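Local coordinates for L-amino acid deaminase (Proteus vulgaris, PDB 5I39), which binds FAD and, as a membrane-bound L-amino acid deaminase, probably catalyses the oxidative deamination of L-amino acids, at residues 34-38 with 62-66; 37-43 with 230-236; 120-125 with 172-178. One frame throughout, in Å; residues are numbered along the deposited sequence. Where two conformers were deposited one is given.

Interaction 1: residues 34-38 with 62-66; sequences LPKQA and SVVIV. With FAD (flavin-adenine dinucleotide), chain B.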
loop_
_atom_site.group_PDB
_atom_site.type_symbol
_atom_site.label_atom_id
_atom_site.label_comp_id
_atom_site.label_asym_id
_atom_site.label_seq_id
_atom_site.Cartn_x
_atom_site.Cartn_y
_atom_site.Cartn_z
ATOM N N LEU A 34 -11.294 -25.996 6.571
ATOM C CA LEU A 34 -10.093 -25.693 5.813
ATOM C C LEU A 34 -9.954 -26.738 4.703
ATOM O O LEU A 34 -10.084 -27.932 4.981
ATOM C CB LEU A 34 -8.875 -25.735 6.731
ATOM C CG LEU A 34 -7.558 -25.216 6.169
ATOM C CD1 LEU A 34 -7.651 -23.716 5.926
ATOM C CD2 LEU A 34 -6.439 -25.549 7.144
ATOM N N PRO A 35 -9.716 -26.307 3.443
ATOM C CA PRO A 35 -9.575 -27.284 2.361
ATOM C C PRO A 35 -8.406 -28.238 2.574
ATOM O O PRO A 35 -7.432 -27.895 3.250
ATOM C CB PRO A 35 -9.341 -26.412 1.118
ATOM C CG PRO A 35 -9.941 -25.100 1.467
ATOM C CD PRO A 35 -9.639 -24.931 2.922
ATOM N N LYS A 36 -8.514 -29.431 2.003
ATOM C CA LYS A 36 -7.438 -30.415 2.104
ATOM C C LYS A 36 -6.220 -30.042 1.264
ATOM O O LYS A 36 -5.100 -30.410 1.610
ATOM C CB LYS A 36 -7.935 -31.809 1.711
ATOM C CG LYS A 36 -9.058 -32.361 2.582
ATOM C CD LYS A 36 -8.823 -32.152 4.075
ATOM C CE LYS A 36 -9.757 -32.996 4.926
ATOM N NZ LYS A 36 -11.197 -32.777 4.615
ATOM N N GLN A 37 -6.437 -29.300 0.178
ATOM C CA GLN A 37 -5.370 -28.970 -0.763
ATOM C C GLN A 37 -5.637 -27.626 -1.439
ATOM O O GLN A 37 -6.786 -27.204 -1.566
ATOM C CB GLN A 37 -5.248 -30.098 -1.802
ATOM C CG GLN A 37 -4.187 -29.941 -2.903
ATOM C CD GLN A 37 -4.558 -29.057 -4.099
ATOM O OE1 GLN A 37 -3.667 -28.559 -4.790
ATOM N NE2 GLN A 37 -5.849 -28.857 -4.355
ATOM N N ALA A 38 -4.561 -26.965 -1.856
ATOM C CA ALA A 38 -4.642 -25.787 -2.727
ATOM C C ALA A 38 -3.373 -25.705 -3.559
ATOM O O ALA A 38 -2.298 -26.059 -3.079
ATOM C CB ALA A 38 -4.815 -24.520 -1.907
ATOM N N SER A 62 -5.654 -22.784 -8.157
ATOM C CA SER A 62 -6.472 -22.632 -6.954
ATOM C C SER A 62 -5.633 -21.998 -5.844
ATOM O O SER A 62 -4.442 -22.301 -5.690
ATOM C CB SER A 62 -7.042 -23.971 -6.501
ATOM O OG SER A 62 -6.011 -24.869 -6.148
ATOM N N VAL A 63 -6.260 -21.108 -5.081
ATOM C CA VAL A 63 -5.555 -20.365 -4.041
ATOM C C VAL A 63 -6.370 -20.345 -2.761
ATOM O O VAL A 63 -7.572 -20.075 -2.781
ATOM C CB VAL A 63 -5.249 -18.912 -4.462
ATOM C CG1 VAL A 63 -4.454 -18.196 -3.377
ATOM C CG2 VAL A 63 -4.475 -18.875 -5.774
ATOM N N VAL A 64 -5.689 -20.629 -1.654
ATOM C CA VAL A 64 -6.227 -20.431 -0.320
ATOM C C VAL A 64 -5.340 -19.425 0.401
ATOM O O VAL A 64 -4.119 -19.565 0.400
ATOM C CB VAL A 64 -6.285 -21.757 0.471
ATOM C CG1 VAL A 64 -6.537 -21.521 1.958
ATOM C CG2 VAL A 64 -7.371 -22.657 -0.098
ATOM N N ILE A 65 -5.963 -18.419 1.011
ATOM C CA ILE A 65 -5.271 -17.502 1.911
ATOM C C ILE A 65 -5.628 -17.901 3.335
ATOM O O ILE A 65 -6.805 -18.116 3.646
ATOM C CB ILE A 65 -5.662 -16.020 1.704
ATOM C CG1 ILE A 65 -5.458 -15.598 0.243
ATOM C CG2 ILE A 65 -4.852 -15.127 2.648
ATOM C CD1 ILE A 65 -5.825 -14.160 -0.061
ATOM N N VAL A 66 -4.617 -17.972 4.196
ATOM C CA VAL A 66 -4.840 -18.118 5.632
ATOM C C VAL A 66 -4.441 -16.809 6.315
ATOM O O VAL A 66 -3.388 -16.235 6.020
ATOM C CB VAL A 66 -4.138 -19.365 6.226
ATOM C CG1 VAL A 66 -4.746 -20.624 5.628
ATOM C CG2 VAL A 66 -2.627 -19.344 6.026
HETATM P PA FAD B . -0.821 -6.230 6.040
HETATM O O1A FAD B . -0.381 -5.851 7.459
HETATM O O2A FAD B . -1.976 -5.405 5.504
HETATM O O5B FAD B . -1.299 -7.744 5.955
HETATM C C5B FAD B . -0.512 -8.831 6.418
HETATM C C4B FAD B . -1.496 -9.829 7.000
HETATM O O4B FAD B . -0.785 -11.036 7.339
HETATM C C3B FAD B . -2.140 -9.313 8.289
HETATM O O3B FAD B . -3.553 -9.213 8.116
HETATM C C2B FAD B . -1.701 -10.357 9.327
HETATM O O2B FAD B . -2.682 -10.589 10.356
HETATM C C1B FAD B . -1.424 -11.581 8.474
HETATM N N9A FAD B . -0.494 -12.559 9.046
HETATM C C8A FAD B . 0.705 -12.319 9.538
HETATM N N7A FAD B . 1.325 -13.452 9.929
HETATM C C5A FAD B . 0.458 -14.421 9.667
HETATM C C6A FAD B . 0.442 -15.872 9.832
HETATM N N6A FAD B . 1.501 -16.509 10.372
HETATM N N1A FAD B . -0.646 -16.557 9.428
HETATM C C2A FAD B . -1.695 -15.941 8.868
HETATM N N3A FAD B . -1.768 -14.614 8.704
HETATM C C4A FAD B . -0.733 -13.850 9.076
HETATM N N1 FAD B . 1.212 2.633 1.176
HETATM C C2 FAD B . 0.894 3.385 0.118
HETATM O O2 FAD B . 1.047 2.893 -1.014
HETATM N N3 FAD B . 0.425 4.648 0.275
HETATM C C4 FAD B . 0.266 5.251 1.458
HETATM O O4 FAD B . -0.183 6.385 1.536
HETATM C C4X FAD B . 0.615 4.502 2.673
HETATM N N5 FAD B . 0.546 5.031 3.925
HETATM C C5X FAD B . 0.705 4.242 4.992
HETATM C C6 FAD B . 0.427 4.702 6.281
HETATM C C7 FAD B . 0.528 3.876 7.397
HETATM C C7M FAD B . 0.169 4.389 8.774
HETATM C C8 FAD B . 0.958 2.481 7.228
HETATM C C8M FAD B . 1.050 1.531 8.399
HETATM C C9 FAD B . 1.259 2.025 5.944
HETATM C C9A FAD B . 1.154 2.847 4.827
HETATM N N10 FAD B . 1.458 2.387 3.540
HETATM C C10 FAD B . 1.093 3.131 2.420
HETATM C "C1'" FAD B . 1.983 1.054 3.323
HETATM C "C2'" FAD B . 0.943 0.023 3.057
HETATM O "O2'" FAD B . -0.162 0.247 3.927
HETATM C "C3'" FAD B . 1.588 -1.338 3.299
HETATM O "O3'" FAD B . 2.848 -1.458 2.587
HETATM C "C4'" FAD B . 0.716 -2.494 2.870
HETATM O "O4'" FAD B . -0.603 -2.354 3.431
HETATM C "C5'" FAD B . 1.336 -3.799 3.334
HETATM O "O5'" FAD B . 0.433 -4.837 2.946
HETATM P P FAD B . 0.686 -6.335 3.507
HETATM O O1P FAD B . -0.364 -7.207 2.888
HETATM O O2P FAD B . 2.152 -6.686 3.362
HETATM O O3P FAD B . 0.492 -6.163 5.111
#
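Val64 meets the loop through one methyl, the closest apolar approach of this contact. Val64 CG2 lies 3.6 Å from Ala38 CB and 3.9 Å from Pro35 CG, touching two residues of the loop at once. The torsion explains which branch is used: at chi1 167° CG1 stands opposite the backbone nitrogen, leaving CG2 beside that nitrogen and turned to the loop. Farther along, the packing is looser, with Leu34 CD1 4.3 Å from Val66 CG1. Ile230 and Tyr205 touch both Pro35 and Val64 and extend the apolar layer.

The alternation of side chains follows from the strand. Val64 and Val66 present their CB atoms to segment 34-38, whereas Val63 points away and packs on helix 47-58. Strand 40-43, that helix and strand 63-66 form the beta-alpha-beta unit of a Rossmann-type FAD-binding fold, and segment 34-38 is the loop running into its first strand.

No hydrogen bond crosses between the segments; the hydroxyl oxygen Ser62 OG merely lies 3.8 Å from the carbon Ala38 C. Its chi1 of 63° sets the hydroxyl between the backbone nitrogen and the carbonyl carbon, and OG accepts a hydrogen bond from Asp39 N, just beyond the loop segment.

The cofactor is met by backbone: Val66 O is 3.3 Å from C2A of the FAD adenine, immediately before the FAD-binding residue Glu67.

Interaction 2: residues 37-43 with 230-236; sequences QADVVVV and IKTSQVV. With FAD (flavin-adenine dinucleotide), chain B.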
loop_
_atom_site.group_PDB
_atom_site.type_symbol
_atom_site.label_atom_id
_atom_site.label_comp_id
_atom_site.label_asym_id
_atom_site.label_seq_id
_atom_site.Cartn_x
_atom_site.Cartn_y
_atom_site.Cartn_z
ATOM N N GLN A 37 -6.437 -29.300 0.178
ATOM C CA GLN A 37 -5.370 -28.970 -0.763
ATOM C C GLN A 37 -5.637 -27.626 -1.439
ATOM O O GLN A 37 -6.786 -27.204 -1.566
ATOM C CB GLN A 37 -5.248 -30.098 -1.802
ATOM C CG GLN A 37 -4.187 -29.941 -2.903
ATOM C CD GLN A 37 -4.558 -29.057 -4.099
ATOM O OE1 GLN A 37 -3.667 -28.559 -4.790
ATOM N NE2 GLN A 37 -5.849 -28.857 -4.355
ATOM N N ALA A 38 -4.561 -26.965 -1.856
ATOM C CA ALA A 38 -4.642 -25.787 -2.727
ATOM C C ALA A 38 -3.373 -25.705 -3.559
ATOM O O ALA A 38 -2.298 -26.059 -3.079
ATOM C CB ALA A 38 -4.815 -24.520 -1.907
ATOM N N ASP A 39 -3.486 -25.241 -4.801
ATOM C CA ASP A 39 -2.305 -25.122 -5.660
ATOM C C ASP A 39 -1.285 -24.142 -5.079
ATOM O O ASP A 39 -0.084 -24.365 -5.195
ATOM C CB ASP A 39 -2.672 -24.686 -7.082
ATOM C CG ASP A 39 -3.525 -25.697 -7.820
ATOM O OD1 ASP A 39 -3.552 -26.885 -7.434
ATOM O OD2 ASP A 39 -4.175 -25.274 -8.801
ATOM N N VAL A 40 -1.772 -23.064 -4.465
ATOM C CA VAL A 40 -0.924 -22.113 -3.742
ATOM C C VAL A 40 -1.613 -21.758 -2.432
ATOM O O VAL A 40 -2.821 -21.516 -2.414
ATOM C CB VAL A 40 -0.683 -20.805 -4.532
ATOM C CG1 VAL A 40 0.328 -19.915 -3.811
ATOM C CG2 VAL A 40 -0.210 -21.096 -5.948
ATOM N N VAL A 41 -0.843 -21.729 -1.344
ATOM C CA VAL A 41 -1.319 -21.190 -0.073
ATOM C C VAL A 41 -0.602 -19.869 0.186
ATOM O O VAL A 41 0.625 -19.792 0.120
ATOM C CB VAL A 41 -1.121 -22.177 1.092
ATOM C CG1 VAL A 41 -1.543 -21.552 2.419
ATOM C CG2 VAL A 41 -1.928 -23.442 0.830
ATOM N N VAL A 42 -1.390 -18.836 0.468
ATOM C CA VAL A 42 -0.883 -17.501 0.752
ATOM C C VAL A 42 -1.058 -17.241 2.245
ATOM O O VAL A 42 -2.142 -17.436 2.789
ATOM C CB VAL A 42 -1.655 -16.450 -0.069
ATOM C CG1 VAL A 42 -1.223 -15.031 0.284
ATOM C CG2 VAL A 42 -1.485 -16.693 -1.561
ATOM N N VAL A 43 0.024 -16.818 2.890
ATOM C CA VAL A 43 -0.003 -16.432 4.297
ATOM C C VAL A 43 -0.231 -14.924 4.375
ATOM O O VAL A 43 0.661 -14.138 4.035
ATOM C CB VAL A 43 1.313 -16.815 5.004
ATOM C CG1 VAL A 43 1.290 -16.395 6.468
ATOM C CG2 VAL A 43 1.563 -18.314 4.884
ATOM N N ILE A 230 -2.913 -27.869 5.336
ATOM C CA ILE A 230 -3.394 -27.845 3.956
ATOM C C ILE A 230 -2.250 -28.308 3.044
ATOM O O ILE A 230 -1.127 -27.801 3.131
ATOM C CB ILE A 230 -3.989 -26.460 3.559
ATOM C CG1 ILE A 230 -4.433 -26.457 2.092
ATOM C CG2 ILE A 230 -3.026 -25.311 3.836
ATOM C CD1 ILE A 230 -5.499 -25.424 1.791
ATOM N N LYS A 231 -2.548 -29.277 2.180
ATOM C CA LYS A 231 -1.564 -29.787 1.235
ATOM C C LYS A 231 -1.299 -28.778 0.122
ATOM O O LYS A 231 -2.229 -28.273 -0.499
ATOM C CB LYS A 231 -2.033 -31.104 0.621
ATOM C CG LYS A 231 -2.156 -32.242 1.617
ATOM C CD LYS A 231 -2.685 -33.500 0.947
ATOM C CE LYS A 231 -2.824 -34.652 1.929
ATOM N NZ LYS A 231 -1.515 -35.228 2.345
ATOM N N THR A 232 -0.023 -28.495 -0.113
ATOM C CA THR A 232 0.407 -27.625 -1.208
ATOM C C THR A 232 1.911 -27.751 -1.362
ATOM O O THR A 232 2.591 -28.184 -0.433
ATOM C CB THR A 232 0.065 -26.135 -0.950
ATOM O OG1 THR A 232 0.262 -25.380 -2.153
ATOM C CG2 THR A 232 0.922 -25.524 0.183
ATOM N N SER A 233 2.419 -27.363 -2.528
ATOM C CA SER A 233 3.863 -27.244 -2.747
ATOM C C SER A 233 4.298 -25.819 -3.091
ATOM O O SER A 233 5.463 -25.585 -3.399
ATOM C CB SER A 233 4.315 -28.218 -3.837
ATOM O OG SER A 233 3.789 -27.854 -5.100
ATOM N N GLN A 234 3.368 -24.862 -3.015
ATOM C CA GLN A 234 3.640 -23.472 -3.391
ATOM C C GLN A 234 3.077 -22.535 -2.338
ATOM O O GLN A 234 1.899 -22.619 -1.996
ATOM C CB GLN A 234 3.045 -23.166 -4.765
ATOM C CG GLN A 234 3.670 -24.005 -5.871
ATOM C CD GLN A 234 3.033 -23.790 -7.230
ATOM O OE1 GLN A 234 1.806 -23.784 -7.365
ATOM N NE2 GLN A 234 3.861 -23.642 -8.251
ATOM N N VAL A 235 3.934 -21.655 -1.824
ATOM C CA VAL A 235 3.591 -20.798 -0.694
ATOM C C VAL A 235 4.044 -19.366 -0.959
ATOM O O VAL A 235 5.172 -19.135 -1.394
ATOM C CB VAL A 235 4.224 -21.312 0.623
ATOM C CG1 VAL A 235 3.851 -20.416 1.801
ATOM C CG2 VAL A 235 3.782 -22.742 0.904
ATOM N N VAL A 236 3.150 -18.415 -0.684
ATOM C CA VAL A 236 3.477 -16.993 -0.697
ATOM C C VAL A 236 3.395 -16.484 0.735
ATOM O O VAL A 236 2.348 -16.585 1.371
ATOM C CB VAL A 236 2.503 -16.183 -1.571
ATOM C CG1 VAL A 236 2.821 -14.691 -1.494
ATOM C CG2 VAL A 236 2.553 -16.665 -3.014
HETATM P PA FAD B . -0.821 -6.230 6.040
HETATM O O1A FAD B . -0.381 -5.851 7.459
HETATM O O2A FAD B . -1.976 -5.405 5.504
HETATM O O5B FAD B . -1.299 -7.744 5.955
HETATM C C5B FAD B . -0.512 -8.831 6.418
HETATM C C4B FAD B . -1.496 -9.829 7.000
HETATM O O4B FAD B . -0.785 -11.036 7.339
HETATM C C3B FAD B . -2.140 -9.313 8.289
HETATM O O3B FAD B . -3.553 -9.213 8.116
HETATM C C2B FAD B . -1.701 -10.357 9.327
HETATM O O2B FAD B . -2.682 -10.589 10.356
HETATM C C1B FAD B . -1.424 -11.581 8.474
HETATM N N9A FAD B . -0.494 -12.559 9.046
HETATM C C8A FAD B . 0.705 -12.319 9.538
HETATM N N7A FAD B . 1.325 -13.452 9.929
HETATM C C5A FAD B . 0.458 -14.421 9.667
HETATM C C6A FAD B . 0.442 -15.872 9.832
HETATM N N6A FAD B . 1.501 -16.509 10.372
HETATM N N1A FAD B . -0.646 -16.557 9.428
HETATM C C2A FAD B . -1.695 -15.941 8.868
HETATM N N3A FAD B . -1.768 -14.614 8.704
HETATM C C4A FAD B . -0.733 -13.850 9.076
HETATM N N1 FAD B . 1.212 2.633 1.176
HETATM C C2 FAD B . 0.894 3.385 0.118
HETATM O O2 FAD B . 1.047 2.893 -1.014
HETATM N N3 FAD B . 0.425 4.648 0.275
HETATM C C4 FAD B . 0.266 5.251 1.458
HETATM O O4 FAD B . -0.183 6.385 1.536
HETATM C C4X FAD B . 0.615 4.502 2.673
HETATM N N5 FAD B . 0.546 5.031 3.925
HETATM C C5X FAD B . 0.705 4.242 4.992
HETATM C C6 FAD B . 0.427 4.702 6.281
HETATM C C7 FAD B . 0.528 3.876 7.397
HETATM C C7M FAD B . 0.169 4.389 8.774
HETATM C C8 FAD B . 0.958 2.481 7.228
HETATM C C8M FAD B . 1.050 1.531 8.399
HETATM C C9 FAD B . 1.259 2.025 5.944
HETATM C C9A FAD B . 1.154 2.847 4.827
HETATM N N10 FAD B . 1.458 2.387 3.540
HETATM C C10 FAD B . 1.093 3.131 2.420
HETATM C "C1'" FAD B . 1.983 1.054 3.323
HETATM C "C2'" FAD B . 0.943 0.023 3.057
HETATM O "O2'" FAD B . -0.162 0.247 3.927
HETATM C "C3'" FAD B . 1.588 -1.338 3.299
HETATM O "O3'" FAD B . 2.848 -1.458 2.587
HETATM C "C4'" FAD B . 0.716 -2.494 2.870
HETATM O "O4'" FAD B . -0.603 -2.354 3.431
HETATM C "C5'" FAD B . 1.336 -3.799 3.334
HETATM O "O5'" FAD B . 0.433 -4.837 2.946
HETATM P P FAD B . 0.686 -6.335 3.507
HETATM O O1P FAD B . -0.364 -7.207 2.888
HETATM O O2P FAD B . 2.152 -6.686 3.362
HETATM O O3P FAD B . 0.492 -6.163 5.111
HETATM O O HOH W 1 0.944 -26.929 -4.999
#
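Val41 supplies the apolar centre through its CG2 methyl, which lies 3.6 Å from Thr232 CG2. Ile230, deposited in two conformers, may add its CG2 here, but that approach is not secure. On the other face of the sheet Val236 takes over: Val236 CB is 4.0 Å from Val42 CG2, the two side chains lying parallel and pointing the same way, while its CG2 reaches Val40 CG1.

Around these side chains runs a parallel ladder. Val41 uses both backbone groups, its N donating to Gln234 O and its O accepting from Val236 N. Val43 N then binds Val236 O at 2.8 Å, nearly straight at 174°.

Toward the start of both segments the pairing becomes irregular. Ala38 N still donates to Lys231 O, but Ala38 O is taken by a side chain, Thr232 OG1 at 2.8 Å, approaching from outside the carbonyl plane. Thr232 is rotated to chi1 -169°, which sends the hydroxyl to that carbonyl and leaves the methyl for Val41. The same OG1 accepts from Gln234 N at 3.3 Å and 171°, an ST turn that shapes the link between strands 228-231 and 235-237. At the rim a water donates to Asp39 O and accepts from Ser233 N.

At the far end Val43 CG1 sits 3.5 Å from FAD C6A, against the adenine. Strand 40-43 leads directly into a GxGxxG sequence at Gly44, Gly46 and Gly49, consistent with the glycine-rich turn of a Rossmann-type dinucleotide site.

Interaction 3: residues 120-125 with 172-178; sequences GRVEVP and WKIAGFE. With EDO (1,2-ethanediol), chain I.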
loop_
_atom_site.group_PDB
_atom_site.type_symbol
_atom_site.label_atom_id
_atom_site.label_comp_id
_atom_site.label_asym_id
_atom_site.label_seq_id
_atom_site.Cartn_x
_atom_site.Cartn_y
_atom_site.Cartn_z
ATOM N N GLY A 120 -4.001 13.967 -8.280
ATOM C CA GLY A 120 -2.995 15.017 -8.365
ATOM C C GLY A 120 -2.475 15.424 -6.999
ATOM O O GLY A 120 -3.228 15.505 -6.022
ATOM N N ARG A 121 -1.174 15.692 -6.941
ATOM C CA ARG A 121 -0.472 15.960 -5.690
ATOM C C ARG A 121 0.514 17.094 -5.882
ATOM O O ARG A 121 1.362 17.033 -6.770
ATOM C CB ARG A 121 0.277 14.714 -5.222
ATOM C CG ARG A 121 1.104 14.882 -3.957
ATOM C CD ARG A 121 1.746 13.557 -3.607
ATOM N NE ARG A 121 2.469 13.566 -2.337
ATOM C CZ ARG A 121 3.715 14.010 -2.160
ATOM N NH1 ARG A 121 4.257 13.950 -0.951
ATOM N NH2 ARG A 121 4.429 14.517 -3.167
ATOM N N VAL A 122 0.407 18.105 -5.021
ATOM C CA VAL A 122 1.344 19.228 -5.046
ATOM C C VAL A 122 2.203 19.181 -3.792
ATOM O O VAL A 122 1.700 19.129 -2.667
ATOM C CB VAL A 122 0.681 20.619 -5.226
ATOM C CG1 VAL A 122 0.107 20.749 -6.629
ATOM C CG2 VAL A 122 -0.384 20.910 -4.175
ATOM N N GLU A 123 3.518 19.160 -4.004
ATOM C CA GLU A 123 4.479 19.194 -2.905
ATOM C C GLU A 123 5.384 20.405 -3.078
ATOM O O GLU A 123 6.188 20.466 -4.011
ATOM C CB GLU A 123 5.315 17.917 -2.811
ATOM C CG GLU A 123 6.282 17.974 -1.633
ATOM C CD GLU A 123 7.026 16.688 -1.340
ATOM O OE1 GLU A 123 6.654 15.617 -1.856
ATOM O OE2 GLU A 123 7.998 16.762 -0.558
ATOM N N VAL A 124 5.249 21.369 -2.175
ATOM C CA VAL A 124 6.138 22.525 -2.153
ATOM C C VAL A 124 7.478 22.078 -1.556
ATOM O O VAL A 124 7.493 21.472 -0.486
ATOM C CB VAL A 124 5.516 23.684 -1.348
ATOM C CG1 VAL A 124 6.514 24.816 -1.134
ATOM C CG2 VAL A 124 4.268 24.201 -2.050
ATOM N N PRO A 125 8.605 22.365 -2.237
ATOM C CA PRO A 125 9.903 21.941 -1.703
ATOM C C PRO A 125 10.268 22.659 -0.404
ATOM O O PRO A 125 9.783 23.756 -0.144
ATOM C CB PRO A 125 10.882 22.313 -2.822
ATOM C CG PRO A 125 10.219 23.430 -3.539
ATOM C CD PRO A 125 8.759 23.097 -3.506
ATOM N N TRP A 172 2.469 30.436 -1.371
ATOM C CA TRP A 172 3.359 29.405 -1.906
ATOM C C TRP A 172 3.631 29.724 -3.374
ATOM O O TRP A 172 2.713 30.076 -4.113
ATOM C CB TRP A 172 2.743 28.007 -1.773
ATOM C CG TRP A 172 2.332 27.654 -0.370
ATOM C CD1 TRP A 172 1.060 27.565 0.109
ATOM C CD2 TRP A 172 3.198 27.372 0.734
ATOM N NE1 TRP A 172 1.076 27.234 1.444
ATOM C CE2 TRP A 172 2.378 27.106 1.852
ATOM C CE3 TRP A 172 4.587 27.318 0.887
ATOM C CZ2 TRP A 172 2.902 26.788 3.110
ATOM C CZ3 TRP A 172 5.111 26.994 2.136
ATOM C CH2 TRP A 172 4.268 26.736 3.232
ATOM N N LYS A 173 4.892 29.616 -3.776
ATOM C CA LYS A 173 5.352 30.085 -5.092
ATOM C C LYS A 173 5.671 28.992 -6.109
ATOM O O LYS A 173 5.614 29.246 -7.309
ATOM C CB LYS A 173 6.597 30.965 -4.920
ATOM C CG LYS A 173 6.354 32.252 -4.148
ATOM C CD LYS A 173 5.495 33.232 -4.932
ATOM C CE LYS A 173 5.428 34.588 -4.258
ATOM N NZ LYS A 173 4.677 35.592 -5.058
ATOM N N ILE A 174 6.017 27.795 -5.648
ATOM C CA ILE A 174 6.494 26.751 -6.550
ATOM C C ILE A 174 6.242 25.386 -5.927
ATOM O O ILE A 174 6.286 25.243 -4.707
ATOM C CB ILE A 174 7.994 26.970 -6.893
ATOM C CG1 ILE A 174 8.420 26.097 -8.074
ATOM C CG2 ILE A 174 8.892 26.742 -5.676
ATOM C CD1 ILE A 174 9.681 26.591 -8.752
ATOM N N ALA A 175 5.971 24.391 -6.763
ATOM C CA ALA A 175 5.735 23.036 -6.270
ATOM C C ALA A 175 5.979 22.002 -7.341
ATOM O O ALA A 175 5.881 22.288 -8.532
ATOM C CB ALA A 175 4.314 22.897 -5.755
ATOM N N GLY A 176 6.281 20.790 -6.894
ATOM C CA GLY A 176 6.261 19.622 -7.762
ATOM C C GLY A 176 4.859 19.053 -7.810
ATOM O O GLY A 176 4.269 18.764 -6.772
ATOM N N PHE A 177 4.336 18.890 -9.021
ATOM C CA PHE A 177 2.964 18.443 -9.252
ATOM C C PHE A 177 2.979 17.083 -9.923
ATOM O O PHE A 177 3.334 16.972 -11.097
ATOM C CB PHE A 177 2.244 19.466 -10.138
ATOM C CG PHE A 177 0.775 19.180 -10.396
ATOM C CD1 PHE A 177 -0.070 18.628 -9.426
ATOM C CD2 PHE A 177 0.216 19.543 -11.616
ATOM C CE1 PHE A 177 -1.421 18.425 -9.689
ATOM C CE2 PHE A 177 -1.129 19.342 -11.880
ATOM C CZ PHE A 177 -1.951 18.782 -10.918
ATOM N N GLU A 178 2.625 16.045 -9.173
ATOM C CA GLU A 178 2.429 14.721 -9.749
ATOM C C GLU A 178 0.967 14.693 -10.151
ATOM O O GLU A 178 0.089 14.369 -9.342
ATOM C CB GLU A 178 2.780 13.628 -8.744
ATOM C CG GLU A 178 2.600 12.219 -9.287
ATOM C CD GLU A 178 3.212 11.138 -8.421
ATOM O OE1 GLU A 178 4.151 11.415 -7.650
ATOM O OE2 GLU A 178 2.766 9.972 -8.551
HETATM C C1 EDO I . 7.948 19.720 2.281
HETATM O O1 EDO I . 8.740 19.624 1.097
HETATM C C2 EDO I . 6.646 18.966 2.057
HETATM O O2 EDO I . 6.894 17.574 1.812
#
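Glu123, paired with Gly176 across the sheet, has one carboxylate oxygen gripped twice by Arg121 of its own strand. Arg121 NH2 donates to Glu123 OE1 at 2.8 Å along the anti lone pair, and Arg121 NH1 reaches that same OE1 at 3.1 Å from 53° above the carboxylate plane. OE1 lies close to the guanidinium plane, and since the two donors are NH1 and NH2 the grip is end-on. Arg121 NE donates to Gln82 OE1; as the backbone O of Gln82 bonds FAD, this is consistent with a second-shell position. A 1,2-ethanediol, probably from the crystallisation liquor, donates from O2 to Glu123 OE2 at 2.7 Å and from O1 to Val124 O.

Between the backbones, four hydrogen bonds define two hydrogen-bonded antiparallel pairs, Arg121 with Glu178 and Glu123 with Gly176, flanking the non-hydrogen-bonded pair Val122 with Phe177. The strand directions differ by 160°. This pairing joins strands 117-123 and 175-178 in the large mixed sheet, separate from the parallel strands of the Rossmann-type sheet.

With CG anti to its backbone nitrogen (chi1 -176°), the Phe177 ring reaches across to segment 120-125: Phe177 CD1 is 3.4 Å from Arg121 O, which sits at the ring edge near its plane. Phe177 CE1 lies 4.0 Å from the CA of Gly120, where a CB would jam against the preceding carbonyl oxygen and crowd the ring, which calls for glycine.

Beyond the ladder, Val124 CG1 packs 3.7 Å from Trp172 CE3, the side chains crossing at about a right angle; the indole NE1 is bonded to Glu331. Ile174 O is buried without a polar partner, bordered by Val124 CG2 at 3.5 Å and by Pro125 CD at 3.5 Å; proline has no N-H to offer it.

How the interactions relate
Interactions 1 and 2 start from the same chain segment and share Gln37 and Ala38; their centres are about 6 Å apart. Strand 40-43 lies between strands 63-66 and 235-237, and Val64 O probably hydrogen-bonds to Val42 N. Their chemistry differs: interaction 1 is a partly buried, loop-on-strand apolar contact without cross-segment hydrogen bonds, whereas interaction 2 is a buried parallel ladder with a polar end. Both reach the adenine of FAD. Interaction 3, also buried, lies across the chain's centre, its centre about 45 Å from that of interaction 2. It pairs antiparallel strands of another sheet and adds a salt bridge, yet is nested within the loop interaction 2 closes.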